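Local atomic coordinates of aromatic amino acid aminotransferase I (Candida albicans WO-1, PDB entry 6HNU), a protein that probably transfers the amino group of aromatic amino acids to 2-oxoglutarate, using pyridoxal 5'-phosphate as cofactor. Residues G216-G221 with F461-Y466; M185-I190 with S384-V389; A419-A424 with L431-W436; D246-F251 with F298-A303. All coordinates share one frame; numbering follows the deposited sequence.

Contact 1: G216-G221 with F461-Y466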
loop_
_atom_site.group_PDB
_atom_site.type_symbol
_atom_site.label_atom_id
_atom_site.label_comp_id
_atom_site.label_asym_id
_atom_site.label_seq_id
_atom_site.Cartn_x
_atom_site.Cartn_y
_atom_site.Cartn_z
ATOM N N GLY B 216 19.686 14.651 -6.464
ATOM C CA GLY B 216 20.073 14.268 -5.092
ATOM C C GLY B 216 20.236 12.752 -5.006
ATOM O O GLY B 216 19.716 12.113 -4.025
ATOM N N GLN B 217 20.794 12.186 -6.067
ATOM C CA GLN B 217 20.965 10.734 -6.312
ATOM C C GLN B 217 21.418 10.052 -5.012
ATOM O O GLN B 217 22.272 10.597 -4.328
ATOM C CB GLN B 217 21.992 10.516 -7.406
ATOM C CG GLN B 217 21.951 9.177 -8.123
ATOM C CD GLN B 217 22.643 8.028 -7.414
ATOM O OE1 GLN B 217 23.546 8.214 -6.593
ATOM N NE2 GLN B 217 22.193 6.820 -7.731
ATOM N N ASN B 218 20.795 8.917 -4.668
ATOM C CA ASN B 218 21.144 8.114 -3.473
ATOM C C ASN B 218 21.965 6.923 -3.970
ATOM O O ASN B 218 21.401 6.077 -4.673
ATOM C CB ASN B 218 19.862 7.693 -2.760
ATOM C CG ASN B 218 20.069 6.862 -1.517
ATOM O OD1 ASN B 218 21.192 6.668 -1.066
ATOM N ND2 ASN B 218 18.980 6.421 -0.913
ATOM N N PRO B 219 23.258 6.735 -3.599
ATOM C CA PRO B 219 23.977 7.456 -2.539
ATOM C C PRO B 219 24.954 8.592 -2.893
ATOM O O PRO B 219 25.514 9.156 -1.981
ATOM C CB PRO B 219 24.882 6.301 -2.041
ATOM C CG PRO B 219 25.329 5.649 -3.295
ATOM C CD PRO B 219 24.083 5.638 -4.131
ATOM N N THR B 220 25.145 8.901 -4.169
ATOM C CA THR B 220 26.280 9.734 -4.667
ATOM C C THR B 220 26.065 11.208 -4.310
ATOM O O THR B 220 27.068 11.913 -4.126
ATOM C CB THR B 220 26.542 9.534 -6.154
ATOM O OG1 THR B 220 25.396 10.038 -6.856
ATOM C CG2 THR B 220 26.834 8.093 -6.503
ATOM N N GLY B 221 24.822 11.647 -4.101
ATOM C CA GLY B 221 24.539 13.070 -3.845
ATOM C C GLY B 221 24.731 13.863 -5.126
ATOM O O GLY B 221 24.624 15.102 -5.099
ATOM N N PHE B 461 34.243 5.411 -1.514
ATOM C CA PHE B 461 33.568 6.576 -0.925
ATOM C C PHE B 461 32.694 6.151 0.231
ATOM O O PHE B 461 32.380 4.964 0.361
ATOM C CB PHE B 461 32.798 7.323 -2.015
ATOM C CG PHE B 461 31.522 6.672 -2.486
ATOM C CD1 PHE B 461 31.577 5.634 -3.397
ATOM C CD2 PHE B 461 30.281 7.157 -2.074
ATOM C CE1 PHE B 461 30.414 5.069 -3.909
ATOM C CE2 PHE B 461 29.110 6.561 -2.551
ATOM C CZ PHE B 461 29.190 5.528 -3.479
ATOM N N PHE B 462 32.303 7.164 1.002
ATOM C CA PHE B 462 31.332 7.097 2.084
ATOM C C PHE B 462 30.211 8.088 1.785
ATOM O O PHE B 462 30.480 9.187 1.275
ATOM C CB PHE B 462 31.977 7.423 3.423
ATOM C CG PHE B 462 32.883 6.318 3.885
ATOM C CD1 PHE B 462 34.147 6.177 3.347
ATOM C CD2 PHE B 462 32.417 5.344 4.755
ATOM C CE1 PHE B 462 34.964 5.132 3.754
ATOM C CE2 PHE B 462 33.241 4.299 5.155
ATOM C CZ PHE B 462 34.504 4.200 4.642
ATOM N N ARG B 463 29.006 7.659 2.134
ATOM C CA ARG B 463 27.785 8.495 2.107
ATOM C C ARG B 463 27.490 8.997 3.512
ATOM O O ARG B 463 27.388 8.200 4.451
ATOM C CB ARG B 463 26.585 7.720 1.566
ATOM C CG ARG B 463 25.364 8.609 1.374
ATOM C CD ARG B 463 24.096 7.814 1.233
ATOM N NE ARG B 463 23.603 7.317 2.492
ATOM C CZ ARG B 463 22.549 6.565 2.639
ATOM N NH1 ARG B 463 21.832 6.227 1.574
ATOM N NH2 ARG B 463 22.203 6.178 3.856
ATOM N N GLY B 464 27.242 10.294 3.607
ATOM C CA GLY B 464 26.780 10.977 4.808
ATOM C C GLY B 464 25.522 11.747 4.461
ATOM O O GLY B 464 25.316 11.999 3.262
ATOM N N THR B 465 24.732 12.036 5.470
ATOM C CA THR B 465 23.557 12.939 5.409
ATOM C C THR B 465 23.809 14.152 6.311
ATOM O O THR B 465 24.352 13.979 7.407
ATOM C CB THR B 465 22.245 12.246 5.799
ATOM O OG1 THR B 465 21.227 13.262 5.772
ATOM C CG2 THR B 465 22.224 11.577 7.154
ATOM N N TYR B 466 23.366 15.328 5.869
ATOM C CA TYR B 466 23.329 16.569 6.693
ATOM C C TYR B 466 21.889 16.854 7.147
ATOM O O TYR B 466 21.677 17.891 7.759
ATOM C CB TYR B 466 23.959 17.739 5.936
ATOM C CG TYR B 466 23.642 17.820 4.461
ATOM C CD1 TYR B 466 22.392 18.225 4.016
ATOM C CD2 TYR B 466 24.586 17.498 3.508
ATOM C CE1 TYR B 466 22.114 18.289 2.663
ATOM C CE2 TYR B 466 24.339 17.580 2.147
ATOM C CZ TYR B 466 23.074 17.980 1.731
ATOM O OH TYR B 466 22.777 18.011 0.414
HETATM O O HOH W 1 19.238 4.468 1.699
#
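A loop beside the cofactor with a cis peptide bond before Pro219, a feature of this class I aminotransferase fold, brings Asn218 and Pro219 against Arg463 and Phe461 of strand 459-465. Arg463 NH1 gives a hydrogen bond of 2.8 Å to Asn218 OD1. It is bent, with an N-H...O angle of 134°. OD1 lies at the guanidinium edge, close to its plane, but the amide and guanidinium planes are turned 39° apart. The Arg463 chain bends at chi3 (77°), which swings the guanidinium over to the amide. A water joins the same two groups, accepting from Arg463 NH1 at 3.1 Å and from Asn218 ND2 at 3.3 Å. Asn218 ND2 also binds the cofactor O3, while Arg463 NH2 reaches Gly44 O of the second subunit. Asn218 ND2 and Arg463 NH1 thus each have more than one partner in a buried place. Next in sequence, Pro219 packs between Arg463 and Phe461. Its CB touches Arg463 CD at 3.7 Å, and its O approaches Arg463 CG at 3.4 Å. Pro219 CG meets the Phe461 ring at the edge, in its plane, 3.9 Å from CZ.

Contact 2: M185-I190 with S384-V389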
loop_
_atom_site.group_PDB
_atom_site.type_symbol
_atom_site.label_atom_id
_atom_site.label_comp_id
_atom_site.label_asym_id
_atom_site.label_seq_id
_atom_site.Cartn_x
_atom_site.Cartn_y
_atom_site.Cartn_z
ATOM N N MET B 185 28.907 5.679 -13.633
ATOM C CA MET B 185 28.761 7.054 -13.116
ATOM C C MET B 185 30.139 7.694 -12.938
ATOM O O MET B 185 31.136 6.969 -12.757
ATOM C CB MET B 185 28.054 7.080 -11.767
ATOM C CG MET B 185 26.658 6.516 -11.834
ATOM S SD MET B 185 26.034 6.200 -10.206
ATOM C CE MET B 185 25.300 7.780 -9.777
ATOM N N ASP B 186 30.159 9.014 -12.936
ATOM C CA ASP B 186 31.272 9.775 -12.330
ATOM C C ASP B 186 30.652 10.548 -11.158
ATOM O O ASP B 186 29.547 10.189 -10.724
ATOM C CB ASP B 186 32.001 10.604 -13.391
ATOM C CG ASP B 186 31.171 11.721 -14.019
ATOM O OD1 ASP B 186 30.019 11.960 -13.553
ATOM O OD2 ASP B 186 31.649 12.303 -15.018
ATOM N N GLU B 187 31.357 11.504 -10.592
ATOM C CA GLU B 187 30.866 12.219 -9.395
ATOM C C GLU B 187 29.647 13.074 -9.771
ATOM O O GLU B 187 28.998 13.531 -8.862
ATOM C CB GLU B 187 31.964 13.063 -8.756
ATOM C CG GLU B 187 32.429 14.214 -9.624
ATOM C CD GLU B 187 33.721 13.975 -10.380
ATOM O OE1 GLU B 187 33.851 12.897 -11.058
ATOM O OE2 GLU B 187 34.583 14.893 -10.310
ATOM N N PHE B 188 29.327 13.245 -11.043
ATOM C CA PHE B 188 28.154 14.068 -11.461
ATOM C C PHE B 188 26.999 13.183 -11.933
ATOM O O PHE B 188 26.042 13.760 -12.462
ATOM C CB PHE B 188 28.558 15.083 -12.535
ATOM C CG PHE B 188 29.721 15.951 -12.123
ATOM C CD1 PHE B 188 29.600 16.835 -11.060
ATOM C CD2 PHE B 188 30.951 15.816 -12.740
ATOM C CE1 PHE B 188 30.673 17.639 -10.688
ATOM C CE2 PHE B 188 32.025 16.607 -12.356
ATOM C CZ PHE B 188 31.886 17.498 -11.319
ATOM N N GLY B 189 27.139 11.849 -11.823
ATOM C CA GLY B 189 26.110 10.848 -12.143
ATOM C C GLY B 189 26.406 10.049 -13.392
ATOM O O GLY B 189 27.562 9.957 -13.815
ATOM N N ILE B 190 25.358 9.487 -13.976
ATOM C CA ILE B 190 25.425 8.654 -15.202
ATOM C C ILE B 190 26.281 9.414 -16.233
ATOM O O ILE B 190 25.988 10.594 -16.517
ATOM C CB ILE B 190 24.014 8.408 -15.747
ATOM C CG1 ILE B 190 23.201 7.472 -14.858
ATOM C CG2 ILE B 190 24.046 7.944 -17.196
ATOM C CD1 ILE B 190 21.737 7.399 -15.256
ATOM N N SER B 384 38.734 13.496 -2.038
ATOM C CA SER B 384 38.036 14.517 -2.855
ATOM C C SER B 384 36.557 14.543 -2.477
ATOM O O SER B 384 36.073 13.594 -1.793
ATOM C CB SER B 384 38.210 14.266 -4.294
ATOM O OG SER B 384 37.725 12.993 -4.628
ATOM N N PHE B 385 35.857 15.608 -2.859
ATOM C CA PHE B 385 34.416 15.722 -2.564
ATOM C C PHE B 385 33.797 16.690 -3.577
ATOM O O PHE B 385 34.508 17.614 -4.020
ATOM C CB PHE B 385 34.219 16.070 -1.088
ATOM C CG PHE B 385 34.752 17.419 -0.696
ATOM C CD1 PHE B 385 34.009 18.566 -0.931
ATOM C CD2 PHE B 385 36.002 17.543 -0.109
ATOM C CE1 PHE B 385 34.500 19.814 -0.572
ATOM C CE2 PHE B 385 36.499 18.791 0.243
ATOM C CZ PHE B 385 35.746 19.926 0.005
ATOM N N ASN B 386 32.572 16.372 -4.003
ATOM C CA ASN B 386 31.704 17.124 -4.948
ATOM C C ASN B 386 30.631 17.757 -4.070
ATOM O O ASN B 386 29.851 17.026 -3.472
ATOM C CB ASN B 386 31.157 16.159 -6.013
ATOM C CG ASN B 386 30.105 16.748 -6.938
ATOM O OD1 ASN B 386 30.198 17.913 -7.293
ATOM N ND2 ASN B 386 29.103 15.962 -7.340
ATOM N N PRO B 387 30.563 19.095 -3.892
ATOM C CA PRO B 387 29.475 19.697 -3.124
ATOM C C PRO B 387 28.160 19.422 -3.859
ATOM O O PRO B 387 28.056 19.734 -5.040
ATOM C CB PRO B 387 29.776 21.204 -3.131
ATOM C CG PRO B 387 31.219 21.286 -3.535
ATOM C CD PRO B 387 31.442 20.115 -4.473
ATOM N N PRO B 388 27.149 18.797 -3.220
ATOM C CA PRO B 388 25.862 18.575 -3.880
ATOM C C PRO B 388 25.129 19.888 -4.213
ATOM O O PRO B 388 25.229 20.836 -3.463
ATOM C CB PRO B 388 25.013 17.809 -2.849
ATOM C CG PRO B 388 25.987 17.326 -1.805
ATOM C CD PRO B 388 27.176 18.261 -1.867
ATOM N N VAL B 389 24.433 19.896 -5.341
ATOM C CA VAL B 389 23.442 20.947 -5.737
ATOM C C VAL B 389 22.018 20.544 -5.327
ATOM O O VAL B 389 21.128 21.415 -5.429
ATOM C CB VAL B 389 23.490 21.221 -7.242
ATOM C CG1 VAL B 389 24.891 21.637 -7.706
ATOM C CG2 VAL B 389 22.965 20.046 -8.048
#
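Asn386 reaches across to Glu187 and Phe188. Its CB lies 4.2 Å from Glu187 CB, so the two side chains start close together. CG stands anti to the backbone N (chi1 172°), which sends the amide toward the other segment. There CG is 3.9 Å from Phe188 CE1. The amide then splits between two neighbours. OD1 comes to 3.4 Å from Phe188 CE1, and the ring and amide planes stand 80° apart. ND2 lies 2.9 Å from Glu187 O. Both partners sit at the protein surface, on the tip of a two-residue beta hairpin, which joins strands 179-186 and 189-190 at the margin of the large mixed sheet. A type I turn from Asp186 to Gly189 closes it, with backbone hydrogen bonds in both directions between these two residues. Asp186 OD1 accepts from Phe188 N at 2.9 Å, an Asx turn, and also forms a salt bridge with Arg228 of helix 226-239. On the Phe188 ring, Glu187 CG lies over the centre of one face, 3.6 Å above the plane. Asn386 itself belongs to the loop between strands 383-384 and 393-399 of the small antiparallel sheet.

Contact 3: A419-A424 with L431-W436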
loop_
_atom_site.group_PDB
_atom_site.type_symbol
_atom_site.label_atom_id
_atom_site.label_comp_id
_atom_site.label_asym_id
_atom_site.label_seq_id
_atom_site.Cartn_x
_atom_site.Cartn_y
_atom_site.Cartn_z
ATOM N N ALA B 419 38.449 -0.731 6.844
ATOM C CA ALA B 419 39.394 -0.138 7.822
ATOM C C ALA B 419 38.941 1.276 8.173
ATOM O O ALA B 419 38.919 1.635 9.359
ATOM C CB ALA B 419 40.805 -0.137 7.293
ATOM N N VAL B 420 38.660 2.085 7.163
ATOM C CA VAL B 420 38.228 3.485 7.423
ATOM C C VAL B 420 36.900 3.479 8.169
ATOM O O VAL B 420 36.781 4.265 9.107
ATOM C CB VAL B 420 38.186 4.317 6.131
ATOM C CG1 VAL B 420 37.477 5.651 6.347
ATOM C CG2 VAL B 420 39.585 4.518 5.591
ATOM N N HIS B 421 35.946 2.626 7.778
ATOM C CA HIS B 421 34.628 2.476 8.469
ATOM C C HIS B 421 34.840 2.116 9.938
ATOM O O HIS B 421 34.276 2.808 10.789
ATOM C CB HIS B 421 33.751 1.428 7.772
ATOM C CG HIS B 421 32.352 1.301 8.279
ATOM N ND1 HIS B 421 31.493 2.378 8.338
ATOM C CD2 HIS B 421 31.627 0.208 8.622
ATOM C CE1 HIS B 421 30.316 1.956 8.766
ATOM N NE2 HIS B 421 30.367 0.634 8.930
ATOM N N GLU B 422 35.657 1.099 10.228
ATOM C CA GLU B 422 35.946 0.676 11.629
ATOM C C GLU B 422 36.590 1.839 12.406
ATOM O O GLU B 422 36.173 2.113 13.557
ATOM C CB GLU B 422 36.832 -0.582 11.621
ATOM C CG GLU B 422 36.156 -1.823 11.030
ATOM C CD GLU B 422 37.107 -2.982 10.746
ATOM O OE1 GLU B 422 38.235 -2.950 11.318
ATOM O OE2 GLU B 422 36.730 -3.918 9.965
ATOM N N GLN B 423 37.555 2.527 11.791
ATOM C CA GLN B 423 38.291 3.649 12.440
ATOM C C GLN B 423 37.317 4.809 12.742
ATOM O O GLN B 423 37.328 5.304 13.869
ATOM C CB GLN B 423 39.470 4.098 11.576
ATOM C CG GLN B 423 40.297 5.200 12.240
ATOM C CD GLN B 423 41.165 4.710 13.374
ATOM O OE1 GLN B 423 41.170 5.270 14.462
ATOM N NE2 GLN B 423 41.916 3.645 13.128
ATOM N N ALA B 424 36.501 5.217 11.771
ATOM C CA ALA B 424 35.420 6.220 11.950
ATOM C C ALA B 424 34.604 5.871 13.190
ATOM O O ALA B 424 34.419 6.764 14.050
ATOM C CB ALA B 424 34.538 6.265 10.712
ATOM N N LEU B 431 29.431 6.825 8.864
ATOM C CA LEU B 431 28.951 7.047 7.489
ATOM C C LEU B 431 28.682 5.686 6.847
ATOM O O LEU B 431 29.131 4.649 7.389
ATOM C CB LEU B 431 29.998 7.874 6.730
ATOM C CG LEU B 431 29.950 9.381 6.991
ATOM C CD1 LEU B 431 30.536 9.730 8.334
ATOM C CD2 LEU B 431 30.657 10.158 5.899
ATOM N N ALA B 432 27.919 5.686 5.764
ATOM C CA ALA B 432 27.570 4.465 5.011
ATOM C C ALA B 432 28.652 4.154 3.987
ATOM O O ALA B 432 28.903 4.941 3.082
ATOM C CB ALA B 432 26.224 4.675 4.376
ATOM N N PRO B 433 29.326 2.981 4.057
ATOM C CA PRO B 433 30.250 2.581 2.999
ATOM C C PRO B 433 29.578 2.562 1.631
ATOM O O PRO B 433 28.537 1.929 1.473
ATOM C CB PRO B 433 30.705 1.165 3.413
ATOM C CG PRO B 433 30.612 1.230 4.917
ATOM C CD PRO B 433 29.395 2.082 5.211
ATOM N N GLY B 434 30.230 3.185 0.658
ATOM C CA GLY B 434 29.744 3.279 -0.720
ATOM C C GLY B 434 29.535 1.926 -1.343
ATOM O O GLY B 434 28.636 1.816 -2.174
ATOM N N SER B 435 30.374 0.923 -1.040
ATOM C CA SER B 435 30.309 -0.370 -1.782
ATOM C C SER B 435 28.959 -1.059 -1.487
ATOM O O SER B 435 28.509 -1.846 -2.293
ATOM C CB SER B 435 31.474 -1.260 -1.403
ATOM O OG SER B 435 31.379 -1.639 -0.041
ATOM N N TRP B 436 28.333 -0.743 -0.366
ATOM C CA TRP B 436 27.030 -1.326 0.053
ATOM C C TRP B 436 25.943 -0.938 -0.950
ATOM O O TRP B 436 24.946 -1.644 -0.978
ATOM C CB TRP B 436 26.655 -0.909 1.469
ATOM C CG TRP B 436 27.601 -1.376 2.537
ATOM C CD1 TRP B 436 28.817 -1.974 2.368
ATOM C CD2 TRP B 436 27.448 -1.185 3.952
ATOM N NE1 TRP B 436 29.425 -2.169 3.582
ATOM C CE2 TRP B 436 28.586 -1.729 4.573
ATOM C CE3 TRP B 436 26.452 -0.616 4.755
ATOM C CZ2 TRP B 436 28.745 -1.736 5.958
ATOM C CZ3 TRP B 436 26.599 -0.644 6.125
ATOM C CH2 TRP B 436 27.748 -1.168 6.715
HETATM O O HOH W 2 31.650 4.977 9.090
#
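Leu431 is the first residue of its segment to meet His421, whose ring is the centre of this contact. Leu431 O sits at the edge of the ring, 3.2 Å from His421 CE1. A water is held alongside. It accepts from Leu431 N at 2.9 Å and is hydrogen-bonded to His421 ND1 at 2.7 Å. Pro433 follows and lies over the face of the imidazole. Its CG is 3.7 Å from the ring centroid and 9° off the normal, a CH-pi contact. The same CG also lies 3.5 Å above the Trp436 ring plane, offset toward the rim. Pro433 thus touches both aromatic groups. Trp436, in the 3-10 segment that begins at Gly434, brings CH2 to 3.9 Å from His421 NE2. These two rings meet obliquely, with planes 78° apart. With chi1 at -173°, the imidazole leaves the helix trans to its own amide nitrogen and reaches the strand. Ile31 of the second subunit packs on both His421 and Trp436. Phe462 of strand 459-465 touches His421, Leu431 and Pro433. The arrangement is that of a helix, 413-426, lying on an antiparallel sheet and turning back into its edge strand, 429-433, within the small alpha/beta domain.

Contact 4: D246-F251 with F298-A303. With PLP (pyridoxal-5'-phosphate), chain I; PHE (phenylalanine), chain J.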
loop_
_atom_site.group_PDB
_atom_site.type_symbol
_atom_site.label_atom_id
_atom_site.label_comp_id
_atom_site.label_asym_id
_atom_site.label_seq_id
_atom_site.Cartn_x
_atom_site.Cartn_y
_atom_site.Cartn_z
ATOM N N ASP B 246 12.769 8.393 -10.270
ATOM C CA ASP B 246 12.351 8.232 -8.875
ATOM C C ASP B 246 12.881 9.447 -8.135
ATOM O O ASP B 246 14.078 9.518 -7.844
ATOM C CB ASP B 246 12.815 6.887 -8.339
ATOM C CG ASP B 246 12.492 6.647 -6.897
ATOM O OD1 ASP B 246 11.713 7.468 -6.286
ATOM O OD2 ASP B 246 13.025 5.631 -6.382
ATOM N N GLU B 247 11.998 10.391 -7.854
ATOM C CA GLU B 247 12.425 11.778 -7.590
ATOM C C GLU B 247 11.856 12.266 -6.268
ATOM O O GLU B 247 11.343 13.384 -6.197
ATOM C CB GLU B 247 12.007 12.585 -8.813
ATOM C CG GLU B 247 12.997 12.454 -9.942
ATOM C CD GLU B 247 14.276 13.217 -9.602
ATOM O OE1 GLU B 247 14.396 14.373 -10.058
ATOM O OE2 GLU B 247 15.164 12.644 -8.907
ATOM N N PRO B 248 12.071 11.550 -5.150
ATOM C CA PRO B 248 11.596 12.045 -3.849
ATOM C C PRO B 248 12.383 13.280 -3.361
ATOM O O PRO B 248 11.878 14.030 -2.525
ATOM C CB PRO B 248 11.785 10.848 -2.933
ATOM C CG PRO B 248 13.001 10.139 -3.543
ATOM C CD PRO B 248 12.894 10.335 -5.038
ATOM N N TYR B 249 13.564 13.529 -3.913
ATOM C CA TYR B 249 14.457 14.603 -3.419
ATOM C C TYR B 249 14.415 15.813 -4.360
ATOM O O TYR B 249 15.224 16.721 -4.182
ATOM C CB TYR B 249 15.895 14.089 -3.293
ATOM C CG TYR B 249 16.086 12.818 -2.506
ATOM C CD1 TYR B 249 15.803 12.751 -1.156
ATOM C CD2 TYR B 249 16.560 11.679 -3.117
ATOM C CE1 TYR B 249 16.002 11.591 -0.427
ATOM C CE2 TYR B 249 16.790 10.521 -2.406
ATOM C CZ TYR B 249 16.502 10.465 -1.059
ATOM O OH TYR B 249 16.712 9.332 -0.316
ATOM N N TYR B 250 13.501 15.846 -5.346
ATOM C CA TYR B 250 13.455 16.933 -6.344
ATOM C C TYR B 250 13.406 18.302 -5.666
ATOM O O TYR B 250 14.050 19.208 -6.144
ATOM C CB TYR B 250 12.247 16.803 -7.275
ATOM C CG TYR B 250 12.289 17.785 -8.418
ATOM C CD1 TYR B 250 13.098 17.563 -9.522
ATOM C CD2 TYR B 250 11.508 18.928 -8.403
ATOM C CE1 TYR B 250 13.128 18.433 -10.589
ATOM C CE2 TYR B 250 11.533 19.822 -9.456
ATOM C CZ TYR B 250 12.350 19.585 -10.539
ATOM O OH TYR B 250 12.385 20.444 -11.567
ATOM N N PHE B 251 12.714 18.454 -4.550
ATOM C CA PHE B 251 12.526 19.780 -3.922
ATOM C C PHE B 251 13.574 19.958 -2.816
ATOM O O PHE B 251 13.445 20.896 -2.020
ATOM C CB PHE B 251 11.054 19.964 -3.527
ATOM C CG PHE B 251 10.191 20.285 -4.718
ATOM C CD1 PHE B 251 10.483 21.380 -5.523
ATOM C CD2 PHE B 251 9.165 19.442 -5.102
ATOM C CE1 PHE B 251 9.733 21.647 -6.653
ATOM C CE2 PHE B 251 8.423 19.706 -6.252
ATOM C CZ PHE B 251 8.703 20.817 -7.013
ATOM N N PHE B 298 5.443 12.894 -1.216
ATOM C CA PHE B 298 5.436 13.909 -0.126
ATOM C C PHE B 298 6.412 13.556 0.999
ATOM O O PHE B 298 6.568 14.352 1.940
ATOM C CB PHE B 298 4.039 14.032 0.451
ATOM C CG PHE B 298 3.102 14.769 -0.455
ATOM C CD1 PHE B 298 3.428 16.023 -0.947
ATOM C CD2 PHE B 298 1.879 14.213 -0.786
ATOM C CE1 PHE B 298 2.515 16.739 -1.705
ATOM C CE2 PHE B 298 0.989 14.910 -1.586
ATOM C CZ PHE B 298 1.332 16.143 -2.088
ATOM N N SER B 299 7.079 12.403 0.931
ATOM C CA SER B 299 7.845 11.882 2.094
ATOM C C SER B 299 8.909 12.867 2.562
ATOM O O SER B 299 9.006 13.031 3.793
ATOM C CB SER B 299 8.413 10.498 1.827
ATOM O OG SER B 299 7.345 9.588 1.763
ATOM N N LYS B 300 9.683 13.473 1.666
ATOM C CA LYS B 300 10.835 14.317 2.054
ATOM C C LYS B 300 10.412 15.789 2.133
ATOM O O LYS B 300 11.275 16.633 2.477
ATOM C CB LYS B 300 11.991 14.225 1.066
ATOM C CG LYS B 300 12.314 12.851 0.520
ATOM C CD LYS B 300 12.634 11.845 1.547
ATOM C CE LYS B 300 12.878 10.511 0.868
ATOM N NZ LYS B 300 13.293 9.469 1.829
ATOM N N VAL B 301 9.142 16.082 1.812
ATOM C CA VAL B 301 8.601 17.469 1.711
ATOM C C VAL B 301 7.659 17.731 2.888
ATOM O O VAL B 301 7.808 18.775 3.567
ATOM C CB VAL B 301 7.927 17.725 0.355
ATOM C CG1 VAL B 301 7.219 19.063 0.361
ATOM C CG2 VAL B 301 8.917 17.635 -0.799
ATOM N N LEU B 302 6.718 16.834 3.161
ATOM C CA LEU B 302 5.780 16.989 4.286
ATOM C C LEU B 302 6.181 16.003 5.384
ATOM O O LEU B 302 6.735 16.464 6.417
ATOM C CB LEU B 302 4.351 16.781 3.772
ATOM C CG LEU B 302 3.862 17.745 2.691
ATOM C CD1 LEU B 302 2.410 17.444 2.358
ATOM C CD2 LEU B 302 4.013 19.222 3.080
ATOM N N ALA B 303 5.954 14.698 5.200
ATOM C CA ALA B 303 6.361 13.675 6.196
ATOM C C ALA B 303 6.285 12.289 5.558
ATOM O O ALA B 303 5.365 12.016 4.800
ATOM C CB ALA B 303 5.495 13.762 7.431
HETATM N N1 PLP I . 13.169 6.188 -3.678
HETATM C C2 PLP I . 14.400 6.548 -3.306
HETATM C C2A PLP I . 15.479 6.564 -4.330
HETATM C C3 PLP I . 14.685 6.900 -1.989
HETATM O O3 PLP I . 15.981 7.191 -1.662
HETATM C C4 PLP I . 13.650 6.853 -1.033
HETATM C C4A PLP I . 13.934 7.186 0.361
HETATM C C5 PLP I . 12.356 6.510 -1.447
HETATM C C6 PLP I . 12.176 6.163 -2.762
HETATM C C5A PLP I . 11.219 6.368 -0.466
HETATM O O4P PLP I . 10.024 7.034 -0.957
HETATM P P PLP I . 8.645 6.971 -0.257
HETATM O O1P PLP I . 7.854 7.945 -1.101
HETATM O O2P PLP I . 8.869 7.427 1.212
HETATM O O3P PLP I . 8.148 5.530 -0.337
HETATM N N PHE J . 14.948 6.489 1.057
HETATM C CA PHE J . 14.930 6.190 2.518
HETATM C C PHE J . 16.283 5.565 2.890
HETATM O O PHE J . 17.324 6.222 2.717
HETATM C CB PHE J . 13.714 5.323 2.860
HETATM C CG PHE J . 13.811 4.558 4.152
HETATM C CD1 PHE J . 14.295 5.164 5.305
HETATM C CD2 PHE J . 13.414 3.230 4.213
HETATM C CE1 PHE J . 14.392 4.447 6.491
HETATM C CE2 PHE J . 13.509 2.517 5.399
HETATM C CZ PHE J . 13.988 3.130 6.538
HETATM O OXT PHE J . 16.373 4.415 3.345
HETATM O O HOH W 3 9.508 13.456 -1.038
HETATM O O HOH W 4 16.227 9.078 2.538
#
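The backbones of Pro248 and Lys300 pass with their CA atoms 6.4 Å apart, one inside the type I turn from Glu247 to Tyr250, the other in a tight turn where Phe298 O accepts from Val301 N and Leu302 N. No direct hydrogen bond joins the two segments. A water bridges them instead, giving to Pro248 O at 2.9 Å and accepting from Lys300 N at 2.7 Å. The Lys300 chain bends at chi2 (-58°) and then runs extended toward the cofactor. On the way CG passes Pro248 O at 3.3 Å, and CE meets Tyr249 CE1 at 3.6 Å. Lys300 NZ is hydrogen-bonded to Tyr105 of the second subunit. A second water links NZ, Tyr249 OH and the carboxylate of the bound phenylalanine. The phenylalanine N is 1.4 Å from C4A of the cofactor, so the two are modelled as joined, consistent with an adduct in which the lysine no longer holds the cofactor. Lys300 is probably the lysine that carries the cofactor in this family. Tyr249 OH accepts from PLP O3 at 2.6 Å, and Ser299 OG gives to phosphate O2P at 2.7 Å. Asp246 faces the pyridine N1, and Pro248 CG lies near C2. Farther from the site, Phe251 CB packs on Val301 CG2. Both segments follow neighbouring parallel strands of the large sheet, 242-246 and 292-297. Val301 rests on helix 334-377, and Phe298 touches both that helix and helix 112-126.

Along the chain the order is 185-190, 216-221, 246-251, 298-303, 384-389, 419-424, 431-436 and 461-466. Contact 4, in loops after strands of the large sheet, is centred about 6 Å from the centre of the chain in space. Contacts 1 and 2 join that part to the small antiparallel sheet. Their centres are about 9 Å apart, and Met185 packs on Gln217 and Thr220. Contact 3 belongs to the small sheet, where strand 429-433 pairs with strand 459-465 of contact 1. Contacts 3 and 4 are farthest apart, about 27 Å between centres. Contacts 1 and 4 meet through Asn218 and Tyr249 at the cofactor. Contacts 1, 3 and 4 touch the second subunit, whose Tyr105 hydrogen-bonds PLP and Lys300.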